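UDP-N-acetylglucosamine 2-epimerase (Listeria monocytogenes, PDB 3OT5) probably interconverts UDP-N-acetylglucosamine and UDP-N-acetylmannosamine by inverting the configuration at C2 of the sugar. Local coordinates at residues V248-E253 / L278-I284; S302-D308 / V321-R327. All coordinates share one frame; numbering follows the deposited sequence.

Interaction 1 (V248-E253 / L278-I284); sequences VREIVE and LGGHERI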
loop_
_atom_site.group_PDB
_atom_site.type_symbol
_atom_site.label_atom_id
_atom_site.label_comp_id
_atom_site.label_asym_id
_atom_site.label_seq_id
_atom_site.Cartn_x
_atom_site.Cartn_y
_atom_site.Cartn_z
ATOM N N VAL A 248 -11.854 22.595 2.489
ATOM C CA VAL A 248 -12.742 21.727 1.721
ATOM C C VAL A 248 -14.203 22.197 1.798
ATOM O O VAL A 248 -14.946 22.088 0.829
ATOM C CB VAL A 248 -12.568 20.229 2.106
ATOM C CG1 VAL A 248 -11.184 19.742 1.688
ATOM C CG2 VAL A 248 -12.780 20.006 3.598
ATOM N N ARG A 249 -14.609 22.730 2.944
ATOM C CA ARG A 249 -15.950 23.282 3.087
ATOM C C ARG A 249 -16.120 24.346 2.009
ATOM O O ARG A 249 -17.101 24.354 1.262
ATOM C CB ARG A 249 -16.101 23.941 4.452
ATOM C CG ARG A 249 -17.399 24.701 4.683
ATOM C CD ARG A 249 -18.610 23.804 4.910
ATOM N NE ARG A 249 -19.811 24.612 5.125
ATOM C CZ ARG A 249 -20.941 24.186 5.690
ATOM N NH1 ARG A 249 -21.037 22.958 6.177
ATOM N NH2 ARG A 249 -21.965 25.022 5.821
ATOM N N GLU A 250 -15.142 25.240 1.936
ATOM C CA GLU A 250 -15.163 26.334 0.967
ATOM C C GLU A 250 -15.110 25.839 -0.489
ATOM O O GLU A 250 -15.717 26.449 -1.373
ATOM C CB GLU A 250 -14.034 27.334 1.271
ATOM C CG GLU A 250 -14.060 28.576 0.398
ATOM C CD GLU A 250 -13.087 29.663 0.856
ATOM O OE1 GLU A 250 -12.813 30.585 0.056
ATOM O OE2 GLU A 250 -12.600 29.599 2.009
ATOM N N ILE A 251 -14.390 24.747 -0.737
ATOM C CA ILE A 251 -14.307 24.170 -2.080
ATOM C C ILE A 251 -15.710 23.693 -2.458
ATOM O O ILE A 251 -16.216 23.988 -3.554
ATOM C CB ILE A 251 -13.312 22.974 -2.148
ATOM C CG1 ILE A 251 -11.876 23.430 -1.874
ATOM C CG2 ILE A 251 -13.348 22.312 -3.509
ATOM C CD1 ILE A 251 -10.881 22.269 -1.726
ATOM N N VAL A 252 -16.342 22.978 -1.530
ATOM C CA VAL A 252 -17.691 22.461 -1.738
ATOM C C VAL A 252 -18.718 23.574 -1.961
ATOM O O VAL A 252 -19.552 23.470 -2.859
ATOM C CB VAL A 252 -18.133 21.560 -0.572
ATOM C CG1 VAL A 252 -19.626 21.236 -0.668
ATOM C CG2 VAL A 252 -17.288 20.302 -0.550
ATOM N N GLU A 253 -18.657 24.636 -1.162
ATOM C CA GLU A 253 -19.600 25.758 -1.320
ATOM C C GLU A 253 -19.383 26.529 -2.623
ATOM O O GLU A 253 -20.336 26.988 -3.242
ATOM C CB GLU A 253 -19.510 26.733 -0.140
ATOM C CG GLU A 253 -19.948 26.147 1.195
ATOM C CD GLU A 253 -19.898 27.156 2.331
ATOM O OE1 GLU A 253 -19.815 28.379 2.061
ATOM O OE2 GLU A 253 -19.963 26.727 3.504
ATOM N N LEU A 278 -17.813 20.866 8.811
ATOM C CA LEU A 278 -18.333 20.141 7.664
ATOM C C LEU A 278 -19.734 19.584 7.841
ATOM O O LEU A 278 -20.300 19.040 6.898
ATOM C CB LEU A 278 -17.386 18.989 7.333
ATOM C CG LEU A 278 -15.947 19.415 7.058
ATOM C CD1 LEU A 278 -15.069 18.188 6.904
ATOM C CD2 LEU A 278 -15.878 20.314 5.825
ATOM N N GLY A 279 -20.287 19.696 9.041
ATOM C CA GLY A 279 -21.613 19.161 9.304
ATOM C C GLY A 279 -22.724 19.981 8.690
ATOM O O GLY A 279 -22.539 21.139 8.335
ATOM N N GLY A 280 -23.873 19.351 8.533
ATOM C CA GLY A 280 -25.054 20.008 7.995
ATOM C C GLY A 280 -24.996 20.498 6.563
ATOM O O GLY A 280 -25.622 21.502 6.239
ATOM N N HIS A 281 -24.238 19.828 5.698
ATOM C CA HIS A 281 -24.202 20.238 4.294
ATOM C C HIS A 281 -24.574 19.019 3.463
ATOM O O HIS A 281 -23.964 17.952 3.588
ATOM C CB HIS A 281 -22.849 20.796 3.872
ATOM C CG HIS A 281 -22.901 21.567 2.587
ATOM N ND1 HIS A 281 -22.873 20.966 1.345
ATOM C CD2 HIS A 281 -22.996 22.898 2.354
ATOM C CE1 HIS A 281 -22.949 21.892 0.407
ATOM N NE2 HIS A 281 -23.028 23.073 0.994
ATOM N N GLU A 282 -25.591 19.185 2.624
ATOM C CA GLU A 282 -26.085 18.099 1.780
ATOM C C GLU A 282 -25.039 17.465 0.853
ATOM O O GLU A 282 -25.182 16.309 0.477
ATOM C CB GLU A 282 -27.311 18.546 0.961
ATOM C CG GLU A 282 -27.121 19.768 0.039
ATOM C CD GLU A 282 -27.087 21.133 0.762
ATOM O OE1 GLU A 282 -26.931 22.161 0.062
ATOM O OE2 GLU A 282 -27.224 21.187 2.008
ATOM N N ARG A 283 -23.997 18.210 0.493
ATOM C CA ARG A 283 -22.959 17.692 -0.401
ATOM C C ARG A 283 -21.670 17.269 0.318
ATOM O O ARG A 283 -20.661 16.979 -0.324
ATOM C CB ARG A 283 -22.685 18.686 -1.540
ATOM C CG ARG A 283 -23.893 18.826 -2.457
ATOM C CD ARG A 283 -23.701 19.783 -3.626
ATOM N NE ARG A 283 -23.448 21.158 -3.195
ATOM C CZ ARG A 283 -22.260 21.761 -3.179
ATOM N NH1 ARG A 283 -21.165 21.145 -3.611
ATOM N NH2 ARG A 283 -22.181 23.013 -2.757
ATOM N N ILE A 284 -21.715 17.223 1.648
ATOM C CA ILE A 284 -20.572 16.784 2.424
ATOM C C ILE A 284 -21.028 15.585 3.249
ATOM O O ILE A 284 -22.000 15.669 4.002
ATOM C CB ILE A 284 -20.015 17.876 3.336
ATOM C CG1 ILE A 284 -19.713 19.148 2.532
ATOM C CG2 ILE A 284 -18.761 17.372 4.010
ATOM C CD1 ILE A 284 -19.080 20.270 3.369
#

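Interaction 2 (S302-D308 / V321-R327); sequences SYLVFTD and VPVLVLR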
loop_
_atom_site.group_PDB
_atom_site.type_symbol
_atom_site.label_atom_id
_atom_site.label_comp_id
_atom_site.label_asym_id
_atom_site.label_seq_id
_atom_site.Cartn_x
_atom_site.Cartn_y
_atom_site.Cartn_z
ATOM N N SER A 302 -13.857 8.605 -7.469
ATOM C CA SER A 302 -13.419 9.928 -7.040
ATOM C C SER A 302 -12.811 10.752 -8.179
ATOM O O SER A 302 -12.197 10.209 -9.101
ATOM C CB SER A 302 -12.412 9.793 -5.902
ATOM O OG SER A 302 -12.990 9.087 -4.815
ATOM N N TYR A 303 -13.009 12.062 -8.110
ATOM C CA TYR A 303 -12.477 12.981 -9.095
ATOM C C TYR A 303 -11.093 13.389 -8.611
ATOM O O TYR A 303 -10.178 13.582 -9.406
ATOM C CB TYR A 303 -13.391 14.200 -9.238
ATOM C CG TYR A 303 -13.013 15.170 -10.331
ATOM C CD1 TYR A 303 -13.409 14.954 -11.648
ATOM C CD2 TYR A 303 -12.298 16.333 -10.046
ATOM C CE1 TYR A 303 -13.078 15.860 -12.665
ATOM C CE2 TYR A 303 -11.965 17.248 -11.056
ATOM C CZ TYR A 303 -12.354 16.998 -12.362
ATOM O OH TYR A 303 -12.024 17.898 -13.359
ATOM N N LEU A 304 -10.940 13.525 -7.301
ATOM C CA LEU A 304 -9.649 13.880 -6.744
ATOM C C LEU A 304 -9.661 13.476 -5.281
ATOM O O LEU A 304 -10.719 13.288 -4.673
ATOM C CB LEU A 304 -9.332 15.379 -6.929
ATOM C CG LEU A 304 -9.950 16.403 -5.977
ATOM C CD1 LEU A 304 -9.190 16.344 -4.672
ATOM C CD2 LEU A 304 -9.884 17.822 -6.522
ATOM N N VAL A 305 -8.479 13.314 -4.720
ATOM C CA VAL A 305 -8.368 12.906 -3.333
ATOM C C VAL A 305 -7.305 13.708 -2.626
ATOM O O VAL A 305 -6.256 13.995 -3.196
ATOM C CB VAL A 305 -8.039 11.387 -3.223
ATOM C CG1 VAL A 305 -6.837 11.039 -4.054
ATOM C CG2 VAL A 305 -7.813 10.959 -1.742
ATOM N N PHE A 306 -7.620 14.118 -1.405
ATOM C CA PHE A 306 -6.702 14.826 -0.529
ATOM C C PHE A 306 -6.297 13.807 0.493
ATOM O O PHE A 306 -7.157 13.235 1.124
ATOM C CB PHE A 306 -7.371 15.943 0.270
ATOM C CG PHE A 306 -7.738 17.163 -0.522
ATOM C CD1 PHE A 306 -6.783 18.134 -0.799
ATOM C CD2 PHE A 306 -9.059 17.400 -0.894
ATOM C CE1 PHE A 306 -7.131 19.299 -1.495
ATOM C CE2 PHE A 306 -9.413 18.550 -1.581
ATOM C CZ PHE A 306 -8.446 19.500 -1.888
ATOM N N THR A 307 -5.004 13.616 0.711
ATOM C CA THR A 307 -4.580 12.642 1.680
ATOM C C THR A 307 -3.179 12.892 2.155
ATOM O O THR A 307 -2.425 13.652 1.549
ATOM C CB THR A 307 -4.590 11.209 1.056
ATOM O OG1 THR A 307 -4.481 10.208 2.079
ATOM C CG2 THR A 307 -3.459 11.053 0.070
ATOM N N ASP A 308 -2.865 12.299 3.292
ATOM C CA ASP A 308 -1.519 12.325 3.810
ATOM C C ASP A 308 -1.077 10.852 3.945
ATOM O O ASP A 308 -0.058 10.549 4.569
ATOM C CB ASP A 308 -1.428 13.077 5.131
ATOM C CG ASP A 308 -2.207 12.419 6.240
ATOM O OD1 ASP A 308 -2.755 11.316 6.030
ATOM O OD2 ASP A 308 -2.255 13.008 7.343
ATOM N N VAL A 321 -6.703 8.584 -10.332
ATOM C CA VAL A 321 -7.259 9.662 -9.511
ATOM C C VAL A 321 -6.167 10.627 -9.067
ATOM O O VAL A 321 -5.232 10.230 -8.398
ATOM C CB VAL A 321 -7.985 9.113 -8.249
ATOM C CG1 VAL A 321 -8.578 10.254 -7.419
ATOM C CG2 VAL A 321 -9.084 8.121 -8.655
ATOM N N PRO A 322 -6.266 11.906 -9.476
ATOM C CA PRO A 322 -5.284 12.889 -9.053
ATOM C C PRO A 322 -5.247 12.971 -7.534
ATOM O O PRO A 322 -6.310 12.964 -6.891
ATOM C CB PRO A 322 -5.837 14.200 -9.626
ATOM C CG PRO A 322 -6.580 13.798 -10.816
ATOM C CD PRO A 322 -7.216 12.476 -10.447
ATOM N N VAL A 323 -4.044 13.060 -6.970
ATOM C CA VAL A 323 -3.883 13.142 -5.528
ATOM C C VAL A 323 -3.223 14.448 -5.058
ATOM O O VAL A 323 -2.168 14.831 -5.552
ATOM C CB VAL A 323 -3.028 11.952 -5.006
ATOM C CG1 VAL A 323 -2.832 12.048 -3.518
ATOM C CG2 VAL A 323 -3.662 10.618 -5.379
ATOM N N LEU A 324 -3.867 15.137 -4.117
ATOM C CA LEU A 324 -3.308 16.354 -3.514
ATOM C C LEU A 324 -2.836 15.900 -2.135
ATOM O O LEU A 324 -3.641 15.495 -1.290
ATOM C CB LEU A 324 -4.331 17.485 -3.432
ATOM C CG LEU A 324 -4.859 18.022 -4.776
ATOM C CD1 LEU A 324 -5.821 19.187 -4.558
ATOM C CD2 LEU A 324 -3.714 18.456 -5.675
ATOM N N VAL A 325 -1.523 15.937 -1.923
ATOM C CA VAL A 325 -0.930 15.444 -0.676
ATOM C C VAL A 325 -0.838 16.503 0.414
ATOM O O VAL A 325 -0.182 17.518 0.250
ATOM C CB VAL A 325 0.434 14.804 -0.952
ATOM C CG1 VAL A 325 1.055 14.246 0.342
ATOM C CG2 VAL A 325 0.265 13.689 -1.993
ATOM N N LEU A 326 -1.507 16.229 1.533
ATOM C CA LEU A 326 -1.570 17.144 2.673
ATOM C C LEU A 326 -0.348 16.988 3.563
ATOM O O LEU A 326 -0.460 16.576 4.723
ATOM C CB LEU A 326 -2.843 16.875 3.475
ATOM C CG LEU A 326 -4.136 16.916 2.656
ATOM C CD1 LEU A 326 -5.362 16.640 3.531
ATOM C CD2 LEU A 326 -4.270 18.219 1.901
ATOM N N ARG A 327 0.820 17.305 3.009
ATOM C CA ARG A 327 2.080 17.179 3.738
ATOM C C ARG A 327 3.107 18.205 3.300
ATOM O O ARG A 327 3.079 18.693 2.173
ATOM C CB ARG A 327 2.715 15.798 3.521
ATOM C CG ARG A 327 1.860 14.612 3.886
ATOM C CD ARG A 327 2.694 13.365 3.919
ATOM N NE ARG A 327 3.725 13.488 4.942
ATOM C CZ ARG A 327 4.687 12.597 5.155
ATOM N NH1 ARG A 327 4.766 11.494 4.414
ATOM N NH2 ARG A 327 5.576 12.811 6.114
#

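Interaction 1 (V248-E253 / L278-I284)
In the C-terminal Rossmann-like half of the epimerase, helix 240-254 packs through Arg-249 and Val-252 on the loop that leads from helix 268-278 into the sheet-edge strand 284-287. A bend at chi3 (-62°) folds the Arg-283 guanidinium back toward the helix, where it meets Val-252 O end-on, with NH1 at 2.9 Å and NH2 at 2.7 Å from that oxygen. The oxygen lies in the guanidinium plane, yet both nitrogens approach from the same face of the carbonyl; Val-252 CG1 rests over the guanidinium face, 3.3 Å from Arg-283 NH1. The same CG1 touches His-281 CE1 at 3.6 Å and Ile-284 CG1 at 3.8 Å, so one methyl is wedged among the guanidinium, the imidazole and the isoleucine. Arg-249 runs the other way: its NH1 bonds to Gly-279 O at 3.2 Å with a bent N-H...O angle of 137°, while its NE is held by Glu-253 OE2 at 2.7 Å in a salt bridge one helical turn on. His-281 CD2 sits over the middle of the Arg-249 guanidinium, the two planes 69° apart, and His-281 ND1 accepts from Arg-283 N inside the turn. Thr-258 O is a further acceptor for Arg-283 NH1. Each segment thus sends a cation to a carbonyl of the other, Arg-283 to one near the helix C-terminal end, where the carbonyl dipoles would probably favour positive charge.

Interaction 2 (S302-D308 / V321-R327)
Thr-307 O accepts the N-H of Leu-326 at 2.7 Å, the shortest of four backbone bonds that join strand 304-307 to 322-326, around strand 323-325, in parallel. The donor stands above the carbonyl plane, where the chain bends into an inverse gamma turn centred on Leu-326. Upstream the ladder is more regular: Leu-324 N to Val-305 O is nearly straight (171°), and Leu-324 O takes Thr-307 N at 3.1 Å. Each of these carbonyls also meets a CA-H, as in Phe-306 CA to Leu-324 O at 3.2 Å. The Phe-306/Leu-324 and Val-305/Val-323 side chains lie side by side in pairs, each pair pointing the same way. On one face Phe-306 CE1 presses against Leu-324 CD1 at 3.3 Å, and Leu-326 CD2 comes obliquely to CD1 of the Phe-306 ring at 3.7 Å. On the other, Val-305 CG1 is pressed to 3.5 Å from Val-323 CG2, tighter than usual van der Waals contact; Val-305 CG1 lies between its own backbone N and carbonyl carbon (chi1 53°), beside the Val-323 methyl. Thr-307 CG2 extends this face to Val-323 CG1, 3.8 Å away, while Thr-307 OG1 bonds to Thr-230 and to Ser-309 N. Beyond the strand end the Asp-308 carboxylate takes the backbone N-H groups of His-232 and Arg-233. The pair closes a beta-alpha-beta unit through helix 310-315, lies between strands 225-229 and 341-343 in the parallel sheet, and carries helix 348-360 on its Phe-306 and Leu-324 face.

How the interactions relate
Interaction 1 closes before interaction 2 opens along the chain, and their centres lie about 17 Å apart in the same Rossmann-like half. They meet at the Phe-306 ring: Ile-251 CD1 comes to 3.7 Å from Phe-306 CZ, and Val-248 CG1 to 3.9 Å from Phe-306 CE2. Helix 240-254 thus faces the loop 278-284 with one side and the inner strand 302-307 with another. Interaction 2 is buried within the sheet, its centre about 15 Å from the centre of the chain, whereas that of interaction 1 is about 29 Å from it, beside edge strand 284-287. In this family the substrate binds between the two Rossmann-like domains, toward which strand 302-307 probably points its C-terminal end.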